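Local coordinates for protein extracellular sialidase/neuraminidase, putative (Aspergillus fumigatus, PDB 2XZI) that hydrolyses terminal sialic acid linkages as an exo-sialidase and prefers deaminated sialic acid (KDN), making it a KDNase, at residues V169-E174 against R216-Q221; R290-N295 against Y347-L352; T342-Y347 against W372-L377. One frame throughout, in Å; residues are numbered along the deposited sequence. Where two conformers were deposited one is given.

Contact 1. Residues V169-E174 against R216-Q221. With NO2 (nitrite ion), chain H.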
loop_
_atom_site.group_PDB
_atom_site.type_symbol
_atom_site.label_atom_id
_atom_site.label_comp_id
_atom_site.label_asym_id
_atom_site.label_seq_id
_atom_site.Cartn_x
_atom_site.Cartn_y
_atom_site.Cartn_z
ATOM N N VAL A 169 13.377 13.164 -5.285
ATOM C CA VAL A 169 14.295 13.155 -6.412
ATOM C C VAL A 169 13.707 12.310 -7.543
ATOM O O VAL A 169 13.202 11.203 -7.325
ATOM C CB VAL A 169 15.673 12.602 -6.031
ATOM C CG1 VAL A 169 16.624 12.606 -7.257
ATOM C CG2 VAL A 169 16.280 13.429 -4.898
ATOM N N ASP A 170 13.793 12.824 -8.760
ATOM C CA ASP A 170 13.204 12.167 -9.930
ATOM C C ASP A 170 14.163 11.089 -10.458
ATOM O O ASP A 170 15.265 11.391 -10.918
ATOM C CB ASP A 170 12.832 13.218 -10.993
ATOM C CG ASP A 170 12.018 12.650 -12.134
ATOM O OD1 ASP A 170 12.080 11.430 -12.354
ATOM O OD2 ASP A 170 11.319 13.421 -12.807
ATOM N N LEU A 171 13.746 9.831 -10.341
ATOM C CA LEU A 171 14.567 8.695 -10.743
ATOM C C LEU A 171 14.051 8.022 -12.005
ATOM O O LEU A 171 14.510 6.926 -12.343
ATOM C CB LEU A 171 14.731 7.687 -9.601
ATOM C CG LEU A 171 15.507 8.173 -8.367
ATOM C CD1 LEU A 171 15.786 7.023 -7.404
ATOM C CD2 LEU A 171 16.824 8.839 -8.764
ATOM N N THR A 172 13.149 8.696 -12.715
ATOM C CA THR A 172 12.492 8.143 -13.911
ATOM C C THR A 172 13.488 7.651 -14.948
ATOM O O THR A 172 13.354 6.532 -15.447
ATOM C CB THR A 172 11.571 9.180 -14.555
ATOM O OG1 THR A 172 10.628 9.625 -13.580
ATOM C CG2 THR A 172 10.771 8.597 -15.719
ATOM N N LYS A 173 14.493 8.469 -15.258
ATOM C CA LYS A 173 15.432 8.101 -16.316
ATOM C C LYS A 173 16.297 6.910 -15.934
ATOM O O LYS A 173 16.771 6.195 -16.807
ATOM C CB LYS A 173 16.308 9.295 -16.695
ATOM C CG LYS A 173 15.556 10.432 -17.312
ATOM C CD LYS A 173 15.043 10.094 -18.708
ATOM C CE LYS A 173 16.187 9.776 -19.662
ATOM N NZ LYS A 173 15.765 9.999 -21.073
ATOM N N GLU A 174 16.461 6.693 -14.632
ATOM C CA GLU A 174 17.301 5.629 -14.112
ATOM C C GLU A 174 16.522 4.317 -13.913
ATOM O O GLU A 174 17.053 3.218 -14.138
ATOM C CB GLU A 174 17.926 6.086 -12.786
ATOM C CG GLU A 174 19.001 7.189 -12.910
ATOM C CD GLU A 174 18.465 8.593 -13.240
ATOM O OE1 GLU A 174 17.308 8.934 -12.890
ATOM O OE2 GLU A 174 19.228 9.376 -13.852
ATOM N N ARG A 216 21.661 3.134 -0.711
ATOM C CA ARG A 216 21.579 2.061 -1.692
ATOM C C ARG A 216 21.818 2.510 -3.114
ATOM O O ARG A 216 21.535 3.646 -3.468
ATOM C CB ARG A 216 20.198 1.398 -1.627
ATOM C CG ARG A 216 19.845 0.807 -0.261
ATOM C CD ARG A 216 20.691 -0.399 0.128
ATOM N NE ARG A 216 20.073 -1.051 1.270
ATOM C CZ ARG A 216 20.169 -2.340 1.545
ATOM N NH1 ARG A 216 20.889 -3.151 0.761
ATOM N NH2 ARG A 216 19.536 -2.827 2.604
ATOM N N THR A 217 22.349 1.594 -3.908
ATOM C CA THR A 217 22.326 1.764 -5.347
ATOM C C THR A 217 21.169 0.940 -5.907
ATOM O O THR A 217 20.901 -0.186 -5.464
ATOM C CB THR A 217 23.668 1.408 -5.972
ATOM O OG1 THR A 217 24.023 0.095 -5.569
ATOM C CG2 THR A 217 24.736 2.374 -5.478
ATOM N N TRP A 218 20.471 1.530 -6.862
ATOM C CA TRP A 218 19.241 0.956 -7.383
ATOM C C TRP A 218 19.465 0.367 -8.760
ATOM O O TRP A 218 20.260 0.894 -9.558
ATOM C CB TRP A 218 18.115 1.993 -7.441
ATOM C CG TRP A 218 17.932 2.762 -6.172
ATOM C CD1 TRP A 218 18.331 4.057 -5.924
ATOM C CD2 TRP A 218 17.319 2.295 -4.963
ATOM N NE1 TRP A 218 18.008 4.412 -4.636
ATOM C CE2 TRP A 218 17.386 3.355 -4.021
ATOM C CE3 TRP A 218 16.726 1.083 -4.582
ATOM C CZ2 TRP A 218 16.861 3.242 -2.726
ATOM C CZ3 TRP A 218 16.205 0.970 -3.272
ATOM C CH2 TRP A 218 16.284 2.053 -2.372
ATOM N N SER A 219 18.759 -0.720 -9.044
ATOM C CA SER A 219 18.737 -1.267 -10.402
ATOM C C SER A 219 17.352 -1.842 -10.684
ATOM O O SER A 219 16.517 -1.951 -9.769
ATOM C CB SER A 219 19.814 -2.331 -10.569
ATOM O OG SER A 219 19.590 -3.400 -9.692
ATOM N N VAL A 220 17.096 -2.178 -11.944
ATOM C CA VAL A 220 15.792 -2.691 -12.348
ATOM C C VAL A 220 15.873 -4.161 -12.730
ATOM O O VAL A 220 16.723 -4.557 -13.542
ATOM C CB VAL A 220 15.227 -1.906 -13.543
ATOM C CG1 VAL A 220 13.904 -2.519 -14.009
ATOM C CG2 VAL A 220 15.055 -0.438 -13.195
ATOM N N GLN A 221 14.979 -4.953 -12.158
ATOM C CA GLN A 221 14.784 -6.337 -12.551
ATOM C C GLN A 221 13.490 -6.417 -13.357
ATOM O O GLN A 221 12.377 -6.318 -12.796
ATOM C CB GLN A 221 14.723 -7.238 -11.321
ATOM C CG GLN A 221 14.427 -8.682 -11.662
ATOM C CD GLN A 221 14.244 -9.555 -10.434
ATOM O OE1 GLN A 221 13.533 -9.194 -9.492
ATOM N NE2 GLN A 221 14.848 -10.739 -10.457
HETATM N N NO2 H . 18.604 -7.354 -10.928
HETATM O O1 NO2 H . 18.610 -8.409 -9.916
HETATM O O2 NO2 H . 19.466 -6.249 -10.502
#
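Leu171 meets Trp218 where two neighbouring sheets of the propeller come together near the surface. Just before it, the chain leaves strand 169-170 through an Asx turn: Asp170 OD1 accepts a hydrogen bond from Thr172 N at 3.0 Å with an angle of 162°, and its syn lone pair takes a second from Thr172 OG1 at 2.6 Å. His152 holds the other oxygen, so both oxygens of the carboxylate are engaged. Leu171, at the N-cap position of the short helix 172-175, turns its side chain to strand 217-222. With CG anti to the carbonyl carbon (chi1 -65°), it brings methyl CD1 to 4.2 Å from Trp218 CD1, the two side chains crossing at about a right angle. Tyr116 and Phe118 each stack edge-to-face with the same indole. Three residues on, the carbonyl Glu174 O lies 4.3 Å from the methyl Val220 CG2. Ser219 points the other way, Ser219 OG giving a hydrogen bond of 3.0 Å to O2 of a nitrite ion, probably from the crystallisation liquor, which Arg210 also binds. Strand 217-222 thus divides its chemistry by face: Trp218 and Val220 make a light, largely apolar contact, while Ser219 helps to hold the anion.

Contact 2. Residues R290-N295 against Y347-L352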
loop_
_atom_site.group_PDB
_atom_site.type_symbol
_atom_site.label_atom_id
_atom_site.label_comp_id
_atom_site.label_asym_id
_atom_site.label_seq_id
_atom_site.Cartn_x
_atom_site.Cartn_y
_atom_site.Cartn_z
ATOM N N ARG A 290 5.020 -17.983 8.793
ATOM C CA ARG A 290 3.748 -17.463 8.283
ATOM C C ARG A 290 3.929 -16.294 7.322
ATOM O O ARG A 290 4.728 -15.384 7.581
ATOM C CB ARG A 290 2.853 -17.019 9.451
ATOM C CG ARG A 290 2.553 -18.117 10.513
ATOM C CD ARG A 290 1.622 -17.575 11.590
ATOM N NE ARG A 290 1.636 -18.265 12.890
ATOM C CZ ARG A 290 2.517 -18.035 13.865
ATOM N NH1 ARG A 290 3.527 -17.183 13.707
ATOM N NH2 ARG A 290 2.386 -18.671 15.018
ATOM N N THR A 291 3.156 -16.320 6.234
ATOM C CA THR A 291 2.974 -15.202 5.333
ATOM C C THR A 291 1.517 -14.817 5.461
ATOM O O THR A 291 0.632 -15.690 5.528
ATOM C CB THR A 291 3.264 -15.589 3.870
ATOM O OG1 THR A 291 4.579 -16.144 3.756
ATOM C CG2 THR A 291 3.187 -14.388 2.951
ATOM N N ILE A 292 1.268 -13.508 5.522
ATOM C CA ILE A 292 -0.070 -12.929 5.619
ATOM C C ILE A 292 -0.442 -12.272 4.279
ATOM O O ILE A 292 0.392 -11.639 3.628
ATOM C CB ILE A 292 -0.147 -11.845 6.747
ATOM C CG1 ILE A 292 0.635 -12.232 8.024
ATOM C CG2 ILE A 292 -1.612 -11.483 7.024
ATOM C CD1 ILE A 292 0.170 -13.530 8.733
ATOM N N PHE A 293 -1.699 -12.442 3.866
ATOM C CA PHE A 293 -2.212 -11.817 2.645
ATOM C C PHE A 293 -3.550 -11.135 2.924
ATOM O O PHE A 293 -4.354 -11.641 3.713
ATOM C CB PHE A 293 -2.367 -12.847 1.523
ATOM C CG PHE A 293 -2.822 -12.245 0.230
ATOM C CD1 PHE A 293 -1.955 -11.473 -0.541
ATOM C CD2 PHE A 293 -4.135 -12.418 -0.212
ATOM C CE1 PHE A 293 -2.366 -10.894 -1.732
ATOM C CE2 PHE A 293 -4.562 -11.835 -1.413
ATOM C CZ PHE A 293 -3.669 -11.067 -2.176
ATOM N N LEU A 294 -3.783 -9.991 2.278
ATOM C CA LEU A 294 -5.025 -9.239 2.433
ATOM C C LEU A 294 -5.469 -8.677 1.094
ATOM O O LEU A 294 -4.693 -8.030 0.388
ATOM C CB LEU A 294 -4.795 -8.079 3.402
ATOM C CG LEU A 294 -5.946 -7.111 3.681
ATOM C CD1 LEU A 294 -7.222 -7.768 4.185
ATOM C CD2 LEU A 294 -5.434 -6.095 4.708
ATOM N N ASN A 295 -6.729 -8.930 0.741
ATOM C CA ASN A 295 -7.340 -8.336 -0.452
ATOM C C ASN A 295 -8.847 -8.473 -0.321
ATOM O O ASN A 295 -9.350 -8.938 0.714
ATOM C CB ASN A 295 -6.810 -8.972 -1.767
ATOM C CG ASN A 295 -7.591 -10.224 -2.203
ATOM O OD1 ASN A 295 -7.978 -11.054 -1.377
ATOM N ND2 ASN A 295 -7.813 -10.350 -3.517
ATOM N N TYR A 347 3.303 -7.285 18.633
ATOM C CA TYR A 347 2.899 -8.620 18.163
ATOM C C TYR A 347 1.473 -8.617 17.608
ATOM O O TYR A 347 0.694 -9.541 17.843
ATOM C CB TYR A 347 3.069 -9.670 19.276
ATOM C CG TYR A 347 4.426 -9.634 19.941
ATOM C CD1 TYR A 347 5.532 -10.213 19.325
ATOM C CD2 TYR A 347 4.604 -9.023 21.183
ATOM C CE1 TYR A 347 6.789 -10.168 19.922
ATOM C CE2 TYR A 347 5.853 -8.979 21.786
ATOM C CZ TYR A 347 6.934 -9.549 21.148
ATOM O OH TYR A 347 8.171 -9.511 21.757
ATOM N N LYS A 348 1.144 -7.555 16.882
ATOM C CA LYS A 348 -0.104 -7.490 16.125
ATOM C C LYS A 348 0.212 -7.252 14.660
ATOM O O LYS A 348 1.346 -6.917 14.282
ATOM C CB LYS A 348 -1.032 -6.362 16.601
ATOM C CG LYS A 348 -1.241 -6.215 18.094
ATOM C CD LYS A 348 -2.000 -7.358 18.688
ATOM C CE LYS A 348 -2.355 -7.054 20.141
ATOM N NZ LYS A 348 -1.223 -7.016 21.115
ATOM N N ILE A 349 -0.802 -7.469 13.835
ATOM C CA ILE A 349 -0.804 -6.999 12.464
ATOM C C ILE A 349 -1.544 -5.642 12.438
ATOM O O ILE A 349 -2.628 -5.476 13.008
ATOM C CB ILE A 349 -1.462 -8.037 11.522
ATOM C CG1 ILE A 349 -0.622 -9.337 11.473
ATOM C CG2 ILE A 349 -1.619 -7.485 10.109
ATOM C CD1 ILE A 349 -1.355 -10.525 10.917
ATOM N N GLY A 350 -0.923 -4.653 11.822
ATOM C CA GLY A 350 -1.553 -3.366 11.625
ATOM C C GLY A 350 -1.869 -3.225 10.161
ATOM O O GLY A 350 -0.999 -3.414 9.323
ATOM N N ALA A 351 -3.122 -2.918 9.855
ATOM C CA ALA A 351 -3.583 -2.824 8.482
ATOM C C ALA A 351 -4.310 -1.513 8.232
ATOM O O ALA A 351 -5.140 -1.092 9.039
ATOM C CB ALA A 351 -4.482 -4.007 8.144
ATOM N N LEU A 352 -3.998 -0.886 7.104
ATOM C CA LEU A 352 -4.789 0.217 6.573
ATOM C C LEU A 352 -5.680 -0.334 5.491
ATOM O O LEU A 352 -5.226 -1.121 4.667
ATOM C CB LEU A 352 -3.883 1.304 5.988
ATOM C CG LEU A 352 -3.041 2.103 6.961
ATOM C CD1 LEU A 352 -2.115 3.024 6.204
ATOM C CD2 LEU A 352 -3.906 2.915 7.967
#
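Ile292 and Ile349 reach toward each other tip to tip between the facing sides of two sheets, and a single methyl does most of the touching. CD1 of Ile349 is the projecting atom: it stands 3.9 Å from Ile292 CG1 and 4.0 Å from both Ile292 CG2 and Ile292 CD1, so that it sits against both branches of its partner. In Ile349 the longer branch is extended, with CD1 anti to CA (chi2 163°), which carries the methyl forward; in Ile292 the same branch is folded (chi2 -60°), which puts CG1, CG2 and CD1 all within reach of that one methyl. Two residues along each strand the pattern recurs on a smaller scale. Leu294 brings CD2 to 4.1 Å from Ala351 CB, a branched side chain on one strand meeting a lone methyl on the other.

The backbones stay well apart, with Ile292 CA 9.1 Å from Ile349 CA and Leu294 CA 8.9 Å from Ala351 CA, as befits sheets packed by their side chains. Strand 290-294 is held by backbone hydrogen bonds to strands 279-284 and 305-310. In the next shell, Met341 touches Ile292, Leu294 and Ala351, while Leu377 packs on both isoleucines and Ile380 on Ile349, bringing helix 377-381 against one end of the contact. Arg290, beside Leu377, is tied by its guanidinium to Asp3 and Asn284.

All four touching residues are buried and aliphatic, a face-to-face join between consecutive sheets of the beta-propeller. Cohesion across this interface consequently rests on dispersion and the exclusion of water; the backbone hydrogen bonds named run within the sheet, and the salt bridge lies at Arg290.

Contact 3. Residues T342-Y347 against W372-L377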
loop_
_atom_site.group_PDB
_atom_site.type_symbol
_atom_site.label_atom_id
_atom_site.label_comp_id
_atom_site.label_asym_id
_atom_site.label_seq_id
_atom_site.Cartn_x
_atom_site.Cartn_y
_atom_site.Cartn_z
ATOM N N THR A 342 1.503 -4.051 8.152
ATOM C CA THR A 342 2.795 -4.103 8.839
ATOM C C THR A 342 2.666 -4.951 10.109
ATOM O O THR A 342 1.568 -5.178 10.619
ATOM C CB THR A 342 3.325 -2.695 9.181
ATOM O OG1 THR A 342 4.686 -2.800 9.631
ATOM C CG2 THR A 342 2.487 -2.060 10.271
ATOM N N LYS A 343 3.797 -5.439 10.611
ATOM C CA LYS A 343 3.830 -5.942 11.968
ATOM C C LYS A 343 4.021 -4.774 12.913
ATOM O O LYS A 343 4.797 -3.868 12.614
ATOM C CB LYS A 343 4.990 -6.912 12.147
ATOM C CG LYS A 343 4.874 -8.165 11.325
ATOM C CD LYS A 343 5.938 -9.174 11.703
ATOM C CE LYS A 343 7.287 -8.805 11.122
ATOM N NZ LYS A 343 8.244 -9.935 11.247
ATOM N N THR A 344 3.321 -4.791 14.040
ATOM C CA THR A 344 3.505 -3.767 15.070
ATOM C C THR A 344 4.513 -4.259 16.091
ATOM O O THR A 344 4.851 -5.451 16.133
ATOM C CB THR A 344 2.195 -3.467 15.828
ATOM O OG1 THR A 344 1.808 -4.621 16.590
ATOM C CG2 THR A 344 1.070 -3.081 14.866
ATOM N N GLY A 345 4.987 -3.339 16.921
ATOM C CA GLY A 345 5.911 -3.668 18.005
ATOM C C GLY A 345 5.346 -4.533 19.113
ATOM O O GLY A 345 6.103 -5.112 19.905
ATOM N N ASP A 346 4.023 -4.654 19.172
ATOM C CA ASP A 346 3.358 -5.438 20.208
ATOM C C ASP A 346 2.681 -6.684 19.646
ATOM O O ASP A 346 1.619 -7.092 20.135
ATOM C CB ASP A 346 2.387 -4.584 21.048
ATOM C CG ASP A 346 1.182 -4.067 20.252
ATOM O OD1 ASP A 346 1.285 -3.836 19.034
ATOM O OD2 ASP A 346 0.125 -3.869 20.871
ATOM N N TYR A 347 3.303 -7.285 18.633
ATOM C CA TYR A 347 2.899 -8.620 18.163
ATOM C C TYR A 347 1.473 -8.617 17.608
ATOM O O TYR A 347 0.694 -9.541 17.843
ATOM C CB TYR A 347 3.069 -9.670 19.276
ATOM C CG TYR A 347 4.426 -9.634 19.941
ATOM C CD1 TYR A 347 5.532 -10.213 19.325
ATOM C CD2 TYR A 347 4.604 -9.023 21.183
ATOM C CE1 TYR A 347 6.789 -10.168 19.922
ATOM C CE2 TYR A 347 5.853 -8.979 21.786
ATOM C CZ TYR A 347 6.934 -9.549 21.148
ATOM O OH TYR A 347 8.171 -9.511 21.757
ATOM N N TRP A 372 -7.812 2.214 10.071
ATOM C CA TRP A 372 -6.689 1.525 10.701
ATOM C C TRP A 372 -7.178 0.379 11.573
ATOM O O TRP A 372 -8.075 0.553 12.408
ATOM C CB TRP A 372 -5.898 2.517 11.541
ATOM C CG TRP A 372 -4.866 1.966 12.468
ATOM C CD1 TRP A 372 -4.899 2.037 13.837
ATOM C CD2 TRP A 372 -3.629 1.327 12.125
ATOM N NE1 TRP A 372 -3.765 1.467 14.367
ATOM C CE2 TRP A 372 -2.966 1.031 13.342
ATOM C CE3 TRP A 372 -3.017 0.960 10.910
ATOM C CZ2 TRP A 372 -1.720 0.404 13.383
ATOM C CZ3 TRP A 372 -1.776 0.327 10.957
ATOM C CH2 TRP A 372 -1.144 0.063 12.192
ATOM N N ARG A 373 -6.578 -0.787 11.396
ATOM C CA ARG A 373 -6.954 -1.964 12.157
ATOM C C ARG A 373 -5.718 -2.536 12.797
ATOM O O ARG A 373 -4.628 -2.531 12.181
ATOM C CB ARG A 373 -7.518 -3.033 11.251
ATOM C CG ARG A 373 -8.831 -2.692 10.615
ATOM C CD ARG A 373 -9.358 -3.856 9.774
ATOM N NE ARG A 373 -10.768 -3.646 9.467
ATOM C CZ ARG A 373 -11.762 -3.917 10.308
ATOM N NH1 ARG A 373 -11.515 -4.424 11.510
ATOM N NH2 ARG A 373 -13.015 -3.671 9.944
ATOM N N ARG A 374 -5.889 -3.035 14.022
ATOM C CA ARG A 374 -4.916 -3.913 14.656
ATOM C C ARG A 374 -5.615 -5.208 15.004
ATOM O O ARG A 374 -6.732 -5.186 15.533
ATOM C CB ARG A 374 -4.346 -3.273 15.915
ATOM C CG ARG A 374 -3.436 -2.107 15.629
ATOM C CD ARG A 374 -3.297 -1.110 16.795
ATOM N NE ARG A 374 -3.275 -1.755 18.106
ATOM C CZ ARG A 374 -2.207 -2.336 18.649
ATOM N NH1 ARG A 374 -1.041 -2.336 18.010
ATOM N NH2 ARG A 374 -2.321 -2.946 19.830
ATOM N N PHE A 375 -4.963 -6.335 14.742
ATOM C CA PHE A 375 -5.491 -7.623 15.177
ATOM C C PHE A 375 -4.338 -8.578 15.325
ATOM O O PHE A 375 -3.296 -8.394 14.699
ATOM C CB PHE A 375 -6.542 -8.165 14.187
ATOM C CG PHE A 375 -6.137 -8.078 12.736
ATOM C CD1 PHE A 375 -5.339 -9.046 12.175
ATOM C CD2 PHE A 375 -6.587 -7.038 11.929
ATOM C CE1 PHE A 375 -4.974 -8.980 10.840
ATOM C CE2 PHE A 375 -6.227 -6.970 10.592
ATOM C CZ PHE A 375 -5.418 -7.957 10.052
ATOM N N ASN A 376 -4.493 -9.582 16.178
ATOM C CA ASN A 376 -3.459 -10.594 16.298
ATOM C C ASN A 376 -3.762 -11.842 15.489
ATOM O O ASN A 376 -4.823 -11.970 14.873
ATOM C CB ASN A 376 -3.132 -10.916 17.762
ATOM C CG ASN A 376 -4.315 -11.471 18.544
ATOM O OD1 ASN A 376 -5.430 -11.647 18.028
ATOM N ND2 ASN A 376 -4.069 -11.737 19.816
ATOM N N LEU A 377 -2.787 -12.742 15.451
ATOM C CA LEU A 377 -2.943 -13.993 14.721
ATOM C C LEU A 377 -4.119 -14.779 15.277
ATOM O O LEU A 377 -4.886 -15.374 14.517
ATOM C CB LEU A 377 -1.666 -14.825 14.792
ATOM C CG LEU A 377 -0.452 -14.274 14.054
ATOM C CD1 LEU A 377 0.744 -15.126 14.440
ATOM C CD2 LEU A 377 -0.667 -14.241 12.536
HETATM O O HOH W 1 -0.247 -11.391 16.010
#
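Two torsions bring Asp346 and Arg374 together: the carboxylate of Asp346 is tucked between its own backbone N and carbonyl carbon (chi1 66°), and the Arg374 chain bends at chi3 (37°). The flat groups meet end-on and nearly coplanar, their planes 16° apart. Arg374 NH1 gives a hydrogen bond to Asp346 OD1 at 3.0 Å and Arg374 NH2 one to Asp346 OD2 at 2.8 Å, both almost straight and both directed at syn lone pairs, which makes a bidentate salt bridge. Asp346 OD1 has a second donor, Thr344 OG1 at 2.6 Å, approaching nearly in line with the C-O bond, while the methyl Thr344 CG2 lies 3.9 Å from Arg374 NH1. Tyr11 adds its hydroxyl as a further partner of NH2.

Thr344 to Tyr347 forms the type I turn of the beta hairpin 334-343/349-356 in a propeller sheet. At its end Tyr347 O accepts a hydrogen bond from a water, 2.8 Å away, that also accepts from Leu377 N, where helix 377-381 starts; Asn376 OD1 caps that helix and accepts from Tyr11 N. Three hydrogen bonds, two from Arg374 and one from Thr344, fix the carboxylate's rotation, probably favour its ionised form, and pin the hairpin to the next strand, 368-375.

Overall arrangement
From the N terminus, contact 1 comes first: it closes a loop of 41 residues, joining the turn and short helix after the last strand of one sheet to the last strand of the next. It finishes before contact 2 opens, across the chain's centre from the other two and no nearer to them than about 16 Å between nearest atoms. Contact 2 closes 51 residues and contact 3 closes 24; they cross, sharing Tyr347. Contact 2 joins two neighbouring sheets, contact 3 a turn to a strand of the later one. There strands 349-356 and 368-375 pair, with probable hydrogen bonds from Ile349 N to Phe375 O and Arg373 N to Ala351 O, and strand 12-18 brings the chain ends together.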